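Local coordinates for protein transcriptional regulator, LYSR family (Neisseria meningitidis, PDB 4AB5) that probably controls transcription of methionine biosynthesis genes as a DNA-binding MetR-like regulator, the chain here being its regulatory, substrate-binding-type domain, at residues E6-I12 with Q36-V42; L53-R57 with A186-T190. Numbering follows the deposited sequence.

How the interactions relate
Interaction 1 pairs parallel strands 8-12 and 37-42 (segments 6-12 and 36-42), and interaction 2 sets the end of helix 50-54 against the end of strand 171-189. Both reach the same sheet of the LysR regulatory domain, and their centres lie about 13 Å apart. Interaction 1 lies within that sheet and is knit by backbone hydrogen bonds. One of its faces is apolar and buried; the other carries charged residues, and strand 37-42 also meets the second subunit. Interaction 2 is mostly buried and rests on side chains, above all Arg189, with one weak hydrogen bond. The two touch where Arg11 NH1 lies 2.9 Å from His56 O, a probable hydrogen bond.

Interaction 1. Residues E6-I12 with Q36-V42; sequences EAGELRI and QVELDIV
Residues 8-12 and 37-42 are parallel strands of a beta-alpha-beta unit with helix 20-33 as crossover, in the LysR substrate-binding domain, of the periplasmic-binding-protein type. Their axes approach to 4.3 Å at 14°. Both are extended, with Gly8 at phi/psi 164/-166. The register runs from Gly8 opposite Val37 to Ile12 opposite Ile41, CA-CA 4.5 to 4.9 Å. The hydrogen bonds alternate: Glu38 N to Gly8 O 3.0 Å, Leu10 N to Glu38 O 2.8 Å, Asp40 N to Leu10 O 3.1 Å, Ile12 N to Asp40 O 2.8 Å and Val42 N to Ile12 O 2.7 Å. Before the strands, a water bridges Glu6 O (2.9 Å) and Gln36 N (3.2 Å).

Val37, Leu10 (t, p), Leu39, Ile12 (chi1 m) and Ile41 line one face. Val37 (chi1 t) packs CG2 over the bare Gly8 backbone, 3.6 Å from Glu6 O, and sets CG1 3.7 Å from Leu10 CB. Leu39 (m, t) lays CD2 over the groove where Leu10 and Ile12 meet, 3.8 Å from Leu10 CG and 4.1 Å from Ile12 CD1. Ile41 lies beside Ile12 and touches Met24 of helix 20-33. The opposite face carries Glu9, Glu38, Arg11 and Asp40. Arg11 CG rests 4.0 Å from Asp40 CB, and Arg11 CB 3.8 Å from Val42 CG2. The Arg11 guanidinium leads away to Asp59 (salt bridge), while Asp40 pairs with Arg135 of the second subunit.

The apolar face is covered by helix 20-33, where Phe30 meets Leu10 and Val37, and by helix 196-212 through Leu198 and Phe201. Strand 60-63 flanks strand 8-13.

Interaction 2. Residues L53-R57 with A186-T190; sequences LLQHR and AAIRT
A Schellman motif ends helix 50-54, and Leu53 of its last turn and His56 just after it meet the end of strand 171-189, within the LysR regulatory domain. His56 takes positive phi (59/27), and His56 N bonds back to Leu53 O at 3.1 Å. Leu53 and Arg189 are the nearest CA pair, 6.4 Å apart.

The apolar part centres on Leu53 (m, t). Its CD1 lies 3.7 Å from Ala187 CB and also packs against Ala187 O at 3.5 Å. Ile72 and Ala61 of the adjoining strands also touch Leu53.

The polar part belongs to Arg189, whose chi1 to chi3 are m, t, t with chi4 at 90°. This carries the side chain across the helix end. Arg189 NE makes a weak hydrogen bond of 2.9 Å to Leu53 O, so that carbonyl serves both the turn and the arginine. The strongest partner of Arg189 is Asp192, a salt bridge through NH1.

The stacking part joins Arg189 to His56 (chi1 m, chi2 -107°). The guanidinium lies on the imidazole, centres 4.2 Å apart and planes at 30°. Arg189 CD adds a CH-pi contact, 4.2 Å from the His56 ring centroid. Over the same ring, Arg189 NE comes within 3.5 Å of His56 CE1.

Interaction 1. Residues E6-I12 with Q36-V42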
ATOM      1  N   GLU B   6     -25.241 -12.647 -16.272  1.00 45.15           N
ATOM      2  CA  GLU B   6     -24.308 -12.341 -17.357  1.00 45.04           C
ATOM      3  C   GLU B   6     -22.849 -12.676 -17.026  1.00 47.64           C
ATOM      4  O   GLU B   6     -22.242 -12.045 -16.155  1.00 45.67           O
ATOM      5  CB  GLU B   6     -24.472 -10.894 -17.854  1.00 46.56           C
ATOM      6  CG  GLU B   6     -23.872 -10.649 -19.230  1.00 56.65           C
ATOM      7  CD  GLU B   6     -23.944  -9.211 -19.709  1.00 88.17           C
ATOM      8  OE1 GLU B   6     -25.001  -8.564 -19.517  1.00 91.04           O
ATOM      9  OE2 GLU B   6     -22.949  -8.741 -20.308  1.00 84.77           O
ATOM     10  N   ALA B   7     -22.295 -13.658 -17.757  1.00 45.15           N
ATOM     11  CA  ALA B   7     -20.920 -14.140 -17.638  1.00 44.94           C
ATOM     12  C   ALA B   7     -19.915 -13.293 -18.446  1.00 49.60           C
ATOM     13  O   ALA B   7     -20.292 -12.614 -19.399  1.00 49.92           O
ATOM     14  CB  ALA B   7     -20.849 -15.597 -18.066  1.00 46.41           C
ATOM     15  N   GLY B   8     -18.651 -13.344 -18.046  1.00 46.30           N
ATOM     16  CA  GLY B   8     -17.576 -12.598 -18.687  1.00 46.39           C
ATOM     17  C   GLY B   8     -16.308 -12.499 -17.856  1.00 49.98           C
ATOM     18  O   GLY B   8     -16.140 -13.221 -16.869  1.00 48.95           O
ATOM     19  N   GLU B   9     -15.406 -11.596 -18.262  1.00 46.21           N
ATOM     20  CA  GLU B   9     -14.117 -11.376 -17.620  1.00 45.32           C
ATOM     21  C   GLU B   9     -13.813  -9.898 -17.538  1.00 47.42           C
ATOM     22  O   GLU B   9     -13.916  -9.191 -18.551  1.00 46.40           O
ATOM     23  CB  GLU B   9     -12.997 -12.042 -18.437  1.00 47.81           C
ATOM     24  CG  GLU B   9     -12.610 -13.441 -17.999  1.00 64.07           C
ATOM     25  CD  GLU B   9     -11.810 -14.196 -19.043  1.00 99.77           C
ATOM     26  OE1 GLU B   9     -10.668 -13.777 -19.343  1.00 95.76           O
ATOM     27  OE2 GLU B   9     -12.332 -15.205 -19.569  1.00103.65           O
ATOM     28  N   LEU B  10     -13.405  -9.434 -16.336  1.00 41.62           N
ATOM     29  CA  LEU B  10     -12.983  -8.060 -16.141  1.00 40.00           C
ATOM     30  C   LEU B  10     -11.603  -8.064 -15.473  1.00 42.47           C
ATOM     31  O   LEU B  10     -11.498  -8.088 -14.248  1.00 38.58           O
ATOM     32  CB  LEU B  10     -14.038  -7.233 -15.380  1.00 39.06           C
ATOM     33  CG  LEU B  10     -13.735  -5.762 -15.010  1.00 42.55           C
ATOM     34  CD1 LEU B  10     -13.086  -4.978 -16.152  1.00 42.78           C
ATOM     35  CD2 LEU B  10     -14.993  -5.063 -14.555  1.00 44.70           C
ATOM     36  N   ARG B  11     -10.551  -8.121 -16.317  1.00 40.92           N
ATOM     37  CA  ARG B  11      -9.149  -8.081 -15.904  1.00 40.05           C
ATOM     38  C   ARG B  11      -8.756  -6.604 -15.976  1.00 44.93           C
ATOM     39  O   ARG B  11      -8.739  -6.012 -17.063  1.00 46.73           O
ATOM     40  CB  ARG B  11      -8.265  -8.967 -16.814  1.00 39.42           C
ATOM     41  CG  ARG B  11      -8.662 -10.453 -16.818  1.00 41.08           C
ATOM     42  CD  ARG B  11      -8.056 -11.232 -17.974  1.00 47.74           C
ATOM     43  NE  ARG B  11      -8.567 -10.797 -19.279  1.00 47.89           N
ATOM     44  CZ  ARG B  11      -8.036 -11.137 -20.449  1.00 55.13           C
ATOM     45  NH1 ARG B  11      -6.986 -11.942 -20.501  1.00 43.94           N
ATOM     46  NH2 ARG B  11      -8.552 -10.673 -21.578  1.00 41.83           N
ATOM     47  N   ILE B  12      -8.563  -5.984 -14.800  1.00 40.16           N
ATOM     48  CA  ILE B  12      -8.242  -4.562 -14.668  1.00 39.13           C
ATOM     49  C   ILE B  12      -6.733  -4.323 -14.683  1.00 43.99           C
ATOM     50  O   ILE B  12      -6.031  -4.799 -13.800  1.00 42.40           O
ATOM     51  CB  ILE B  12      -8.953  -3.890 -13.451  1.00 40.48           C
ATOM     52  CG1 ILE B  12     -10.495  -4.059 -13.521  1.00 40.53           C
ATOM     53  CG2 ILE B  12      -8.599  -2.411 -13.373  1.00 40.42           C
ATOM     54  CD1 ILE B  12     -11.133  -4.431 -12.252  1.00 41.64           C
ATOM     55  N   GLN B  36     -21.086 -13.336 -12.019  1.00 51.31           N
ATOM     56  CA  GLN B  36     -20.625 -14.260 -13.053  1.00 50.95           C
ATOM     57  C   GLN B  36     -19.400 -13.740 -13.803  1.00 54.20           C
ATOM     58  O   GLN B  36     -18.759 -14.507 -14.529  1.00 55.27           O
ATOM     59  CB  GLN B  36     -21.769 -14.616 -14.020  1.00 52.89           C
ATOM     60  CG  GLN B  36     -22.938 -15.359 -13.383  1.00 53.51           C
ATOM     61  CD  GLN B  36     -22.543 -16.746 -12.958  1.00 74.72           C
ATOM     62  OE1 GLN B  36     -22.253 -17.618 -13.781  1.00 70.58           O
ATOM     63  NE2 GLN B  36     -22.507 -16.976 -11.656  1.00 71.74           N
ATOM     64  N   VAL B  37     -19.075 -12.445 -13.622  1.00 48.45           N
ATOM     65  CA  VAL B  37     -17.948 -11.770 -14.263  1.00 46.91           C
ATOM     66  C   VAL B  37     -16.729 -12.026 -13.386  1.00 50.95           C
ATOM     67  O   VAL B  37     -16.709 -11.622 -12.219  1.00 50.07           O
ATOM     68  CB  VAL B  37     -18.228 -10.249 -14.498  1.00 49.31           C
ATOM     69  CG1 VAL B  37     -16.982  -9.502 -14.974  1.00 48.83           C
ATOM     70  CG2 VAL B  37     -19.379 -10.038 -15.473  1.00 49.39           C
ATOM     71  N   GLU B  38     -15.737 -12.744 -13.934  1.00 49.13           N
ATOM     72  CA  GLU B  38     -14.495 -13.060 -13.227  1.00 48.99           C
ATOM     73  C   GLU B  38     -13.598 -11.826 -13.163  1.00 49.84           C
ATOM     74  O   GLU B  38     -13.229 -11.273 -14.192  1.00 49.71           O
ATOM     75  CB  GLU B  38     -13.773 -14.241 -13.891  1.00 51.91           C
ATOM     76  CG  GLU B  38     -14.449 -15.580 -13.649  1.00 71.32           C
ATOM     77  CD  GLU B  38     -13.757 -16.764 -14.297  1.00111.60           C
ATOM     78  OE1 GLU B  38     -13.808 -16.882 -15.543  1.00109.48           O
ATOM     79  OE2 GLU B  38     -13.187 -17.591 -13.549  1.00116.59           O
ATOM     80  N   LEU B  39     -13.298 -11.371 -11.950  1.00 45.22           N
ATOM     81  CA  LEU B  39     -12.473 -10.186 -11.712  1.00 43.26           C
ATOM     82  C   LEU B  39     -11.001 -10.540 -11.501  1.00 44.23           C
ATOM     83  O   LEU B  39     -10.684 -11.589 -10.939  1.00 43.36           O
ATOM     84  CB  LEU B  39     -13.013  -9.384 -10.510  1.00 42.19           C
ATOM     85  CG  LEU B  39     -14.278  -8.542 -10.732  1.00 46.28           C
ATOM     86  CD1 LEU B  39     -14.900  -8.154  -9.399  1.00 45.57           C
ATOM     87  CD2 LEU B  39     -13.977  -7.271 -11.527  1.00 48.44           C
ATOM     88  N   ASP B  40     -10.108  -9.657 -11.957  1.00 39.25           N
ATOM     89  CA  ASP B  40      -8.659  -9.812 -11.828  1.00 38.63           C
ATOM     90  C   ASP B  40      -7.963  -8.462 -11.915  1.00 42.62           C
ATOM     91  O   ASP B  40      -8.530  -7.515 -12.465  1.00 41.23           O
ATOM     92  CB  ASP B  40      -8.098 -10.774 -12.900  1.00 41.09           C
ATOM     93  CG  ASP B  40      -6.807 -11.482 -12.507  1.00 50.48           C
ATOM     94  OD1 ASP B  40      -6.397 -11.367 -11.333  1.00 51.97           O
ATOM     95  OD2 ASP B  40      -6.234 -12.184 -13.359  1.00 55.53           O
ATOM     96  N   ILE B  41      -6.743  -8.371 -11.343  1.00 40.78           N
ATOM     97  CA  ILE B  41      -5.901  -7.173 -11.380  1.00 41.31           C
ATOM     98  C   ILE B  41      -4.631  -7.559 -12.110  1.00 50.37           C
ATOM     99  O   ILE B  41      -3.967  -8.509 -11.704  1.00 49.17           O
ATOM    100  CB  ILE B  41      -5.621  -6.550  -9.976  1.00 43.33           C
ATOM    101  CG1 ILE B  41      -6.939  -6.192  -9.235  1.00 42.77           C
ATOM    102  CG2 ILE B  41      -4.696  -5.313 -10.101  1.00 43.31           C
ATOM    103  CD1 ILE B  41      -6.884  -6.291  -7.749  1.00 45.08           C
ATOM    104  N   VAL B  42      -4.330  -6.862 -13.218  1.00 52.77           N
ATOM    105  CA  VAL B  42      -3.136  -7.082 -14.045  1.00 55.68           C
ATOM    106  C   VAL B  42      -2.204  -5.874 -13.807  1.00 63.79           C
ATOM    107  O   VAL B  42      -2.455  -4.786 -14.326  1.00 63.98           O
ATOM    108  CB  VAL B  42      -3.497  -7.288 -15.548  1.00 61.54           C
ATOM    109  CG1 VAL B  42      -2.293  -7.791 -16.342  1.00 62.65           C
ATOM    110  CG2 VAL B  42      -4.678  -8.246 -15.715  1.00 61.44           C
TER
HETATM  111  O   HOH W   1     -23.404 -11.717 -13.547  1.00 40.73           O

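Interaction 2. Residues L53-R57 with A186-T190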
ATOM      1  N   LEU B  53      -4.470  -4.423 -23.393  1.00 51.12           N
ATOM      2  CA  LEU B  53      -5.811  -4.479 -24.008  1.00 51.39           C
ATOM      3  C   LEU B  53      -5.708  -5.011 -25.431  1.00 57.33           C
ATOM      4  O   LEU B  53      -6.443  -5.930 -25.797  1.00 57.51           O
ATOM      5  CB  LEU B  53      -6.502  -3.095 -24.030  1.00 50.93           C
ATOM      6  CG  LEU B  53      -6.779  -2.401 -22.706  1.00 52.91           C
ATOM      7  CD1 LEU B  53      -7.202  -0.974 -22.933  1.00 52.34           C
ATOM      8  CD2 LEU B  53      -7.849  -3.116 -21.937  1.00 55.11           C
ATOM      9  N   LEU B  54      -4.769  -4.449 -26.221  1.00 56.01           N
ATOM     10  CA  LEU B  54      -4.499  -4.849 -27.603  1.00 57.64           C
ATOM     11  C   LEU B  54      -4.070  -6.314 -27.626  1.00 61.09           C
ATOM     12  O   LEU B  54      -4.503  -7.064 -28.493  1.00 61.01           O
ATOM     13  CB  LEU B  54      -3.386  -3.973 -28.211  1.00 58.99           C
ATOM     14  CG  LEU B  54      -3.613  -2.459 -28.272  1.00 64.30           C
ATOM     15  CD1 LEU B  54      -2.308  -1.730 -28.537  1.00 65.57           C
ATOM     16  CD2 LEU B  54      -4.606  -2.093 -29.343  1.00 68.03           C
ATOM     17  N   GLN B  55      -3.271  -6.723 -26.624  1.00 57.12           N
ATOM     18  CA  GLN B  55      -2.752  -8.079 -26.476  1.00 57.37           C
ATOM     19  C   GLN B  55      -3.741  -9.082 -25.858  1.00 60.75           C
ATOM     20  O   GLN B  55      -3.377 -10.247 -25.690  1.00 60.95           O
ATOM     21  CB  GLN B  55      -1.429  -8.054 -25.699  1.00 57.93           C
ATOM     22  CG  GLN B  55      -0.268  -7.512 -26.512  1.00 70.16           C
ATOM     23  CD  GLN B  55       0.969  -7.278 -25.685  1.00 88.55           C
ATOM     24  OE1 GLN B  55       1.022  -7.558 -24.484  1.00 83.57           O
ATOM     25  NE2 GLN B  55       2.002  -6.755 -26.321  1.00 84.66           N
ATOM     26  N   HIS B  56      -4.986  -8.643 -25.539  1.00 56.57           N
ATOM     27  CA  HIS B  56      -6.046  -9.455 -24.912  1.00 55.88           C
ATOM     28  C   HIS B  56      -5.628 -10.037 -23.544  1.00 58.58           C
ATOM     29  O   HIS B  56      -6.140 -11.067 -23.094  1.00 58.52           O
ATOM     30  CB  HIS B  56      -6.603 -10.520 -25.875  1.00 58.12           C
ATOM     31  CG  HIS B  56      -7.420  -9.946 -26.986  1.00 62.80           C
ATOM     32  ND1 HIS B  56      -8.793 -10.078 -27.008  1.00 64.57           N
ATOM     33  CD2 HIS B  56      -7.031  -9.246 -28.078  1.00 65.79           C
ATOM     34  CE1 HIS B  56      -9.195  -9.469 -28.112  1.00 64.94           C
ATOM     35  NE2 HIS B  56      -8.171  -8.947 -28.782  1.00 66.15           N
ATOM     36  N   ARG B  57      -4.709  -9.337 -22.882  1.00 54.23           N
ATOM     37  CA  ARG B  57      -4.162  -9.692 -21.577  1.00 52.81           C
ATOM     38  C   ARG B  57      -4.926  -8.971 -20.462  1.00 54.56           C
ATOM     39  O   ARG B  57      -4.748  -9.304 -19.288  1.00 53.48           O
ATOM     40  CB  ARG B  57      -2.667  -9.349 -21.526  1.00 52.45           C
ATOM     41  CG  ARG B  57      -1.801 -10.076 -22.553  1.00 62.23           C
ATOM     42  CD  ARG B  57      -0.883 -11.127 -21.949  1.00 70.54           C
ATOM     43  NE  ARG B  57       0.053 -10.585 -20.958  1.00 76.97           N
ATOM     44  CZ  ARG B  57       1.223 -10.021 -21.247  1.00 94.54           C
ATOM     45  NH1 ARG B  57       1.614  -9.892 -22.509  1.00 82.74           N
ATOM     46  NH2 ARG B  57       2.006  -9.570 -20.276  1.00 83.76           N
ATOM     47  N   ALA B 186     -10.825   5.412 -18.293  1.00 38.79           N
ATOM     48  CA  ALA B 186     -10.951   3.970 -18.348  1.00 38.92           C
ATOM     49  C   ALA B 186     -10.854   3.627 -19.834  1.00 47.92           C
ATOM     50  O   ALA B 186     -11.628   4.145 -20.644  1.00 49.85           O
ATOM     51  CB  ALA B 186     -12.294   3.534 -17.798  1.00 39.55           C
ATOM     52  N   ALA B 187      -9.854   2.828 -20.202  1.00 44.12           N
ATOM     53  CA  ALA B 187      -9.638   2.402 -21.576  1.00 44.23           C
ATOM     54  C   ALA B 187     -10.135   0.961 -21.767  1.00 47.57           C
ATOM     55  O   ALA B 187      -9.903   0.107 -20.914  1.00 46.30           O
ATOM     56  CB  ALA B 187      -8.155   2.493 -21.917  1.00 44.97           C
ATOM     57  N   ILE B 188     -10.848   0.711 -22.867  1.00 44.48           N
ATOM     58  CA  ILE B 188     -11.334  -0.606 -23.282  1.00 43.97           C
ATOM     59  C   ILE B 188     -11.081  -0.756 -24.800  1.00 49.98           C
ATOM     60  O   ILE B 188     -10.761   0.236 -25.478  1.00 48.86           O
ATOM     61  CB  ILE B 188     -12.832  -0.867 -22.922  1.00 46.73           C
ATOM     62  CG1 ILE B 188     -13.802   0.140 -23.595  1.00 48.12           C
ATOM     63  CG2 ILE B 188     -13.064  -0.992 -21.417  1.00 45.10           C
ATOM     64  CD1 ILE B 188     -15.271  -0.288 -23.631  1.00 51.40           C
ATOM     65  N   ARG B 189     -11.255  -1.984 -25.337  1.00 47.67           N
ATOM     66  CA  ARG B 189     -11.134  -2.234 -26.772  1.00 48.63           C
ATOM     67  C   ARG B 189     -12.400  -1.662 -27.398  1.00 54.66           C
ATOM     68  O   ARG B 189     -13.435  -1.623 -26.739  1.00 54.89           O
ATOM     69  CB  ARG B 189     -11.094  -3.737 -27.062  1.00 47.32           C
ATOM     70  CG  ARG B 189      -9.837  -4.457 -26.630  1.00 49.05           C
ATOM     71  CD  ARG B 189     -10.062  -5.941 -26.828  1.00 54.66           C
ATOM     72  NE  ARG B 189      -9.249  -6.758 -25.927  1.00 63.80           N
ATOM     73  CZ  ARG B 189      -9.627  -7.151 -24.715  1.00 74.06           C
ATOM     74  NH1 ARG B 189     -10.812  -6.797 -24.232  1.00 54.04           N
ATOM     75  NH2 ARG B 189      -8.824  -7.902 -23.978  1.00 63.05           N
ATOM     76  N   THR B 190     -12.324  -1.205 -28.636  1.00 53.57           N
ATOM     77  CA  THR B 190     -13.494  -0.668 -29.334  1.00 54.98           C
ATOM     78  C   THR B 190     -14.567  -1.747 -29.566  1.00 60.87           C
ATOM     79  O   THR B 190     -15.753  -1.423 -29.514  1.00 61.35           O
ATOM     80  CB  THR B 190     -13.064   0.128 -30.584  1.00 58.24           C
ATOM     81  OG1 THR B 190     -12.058   1.058 -30.184  1.00 59.15           O
ATOM     82  CG2 THR B 190     -14.216   0.896 -31.222  1.00 53.22           C
TER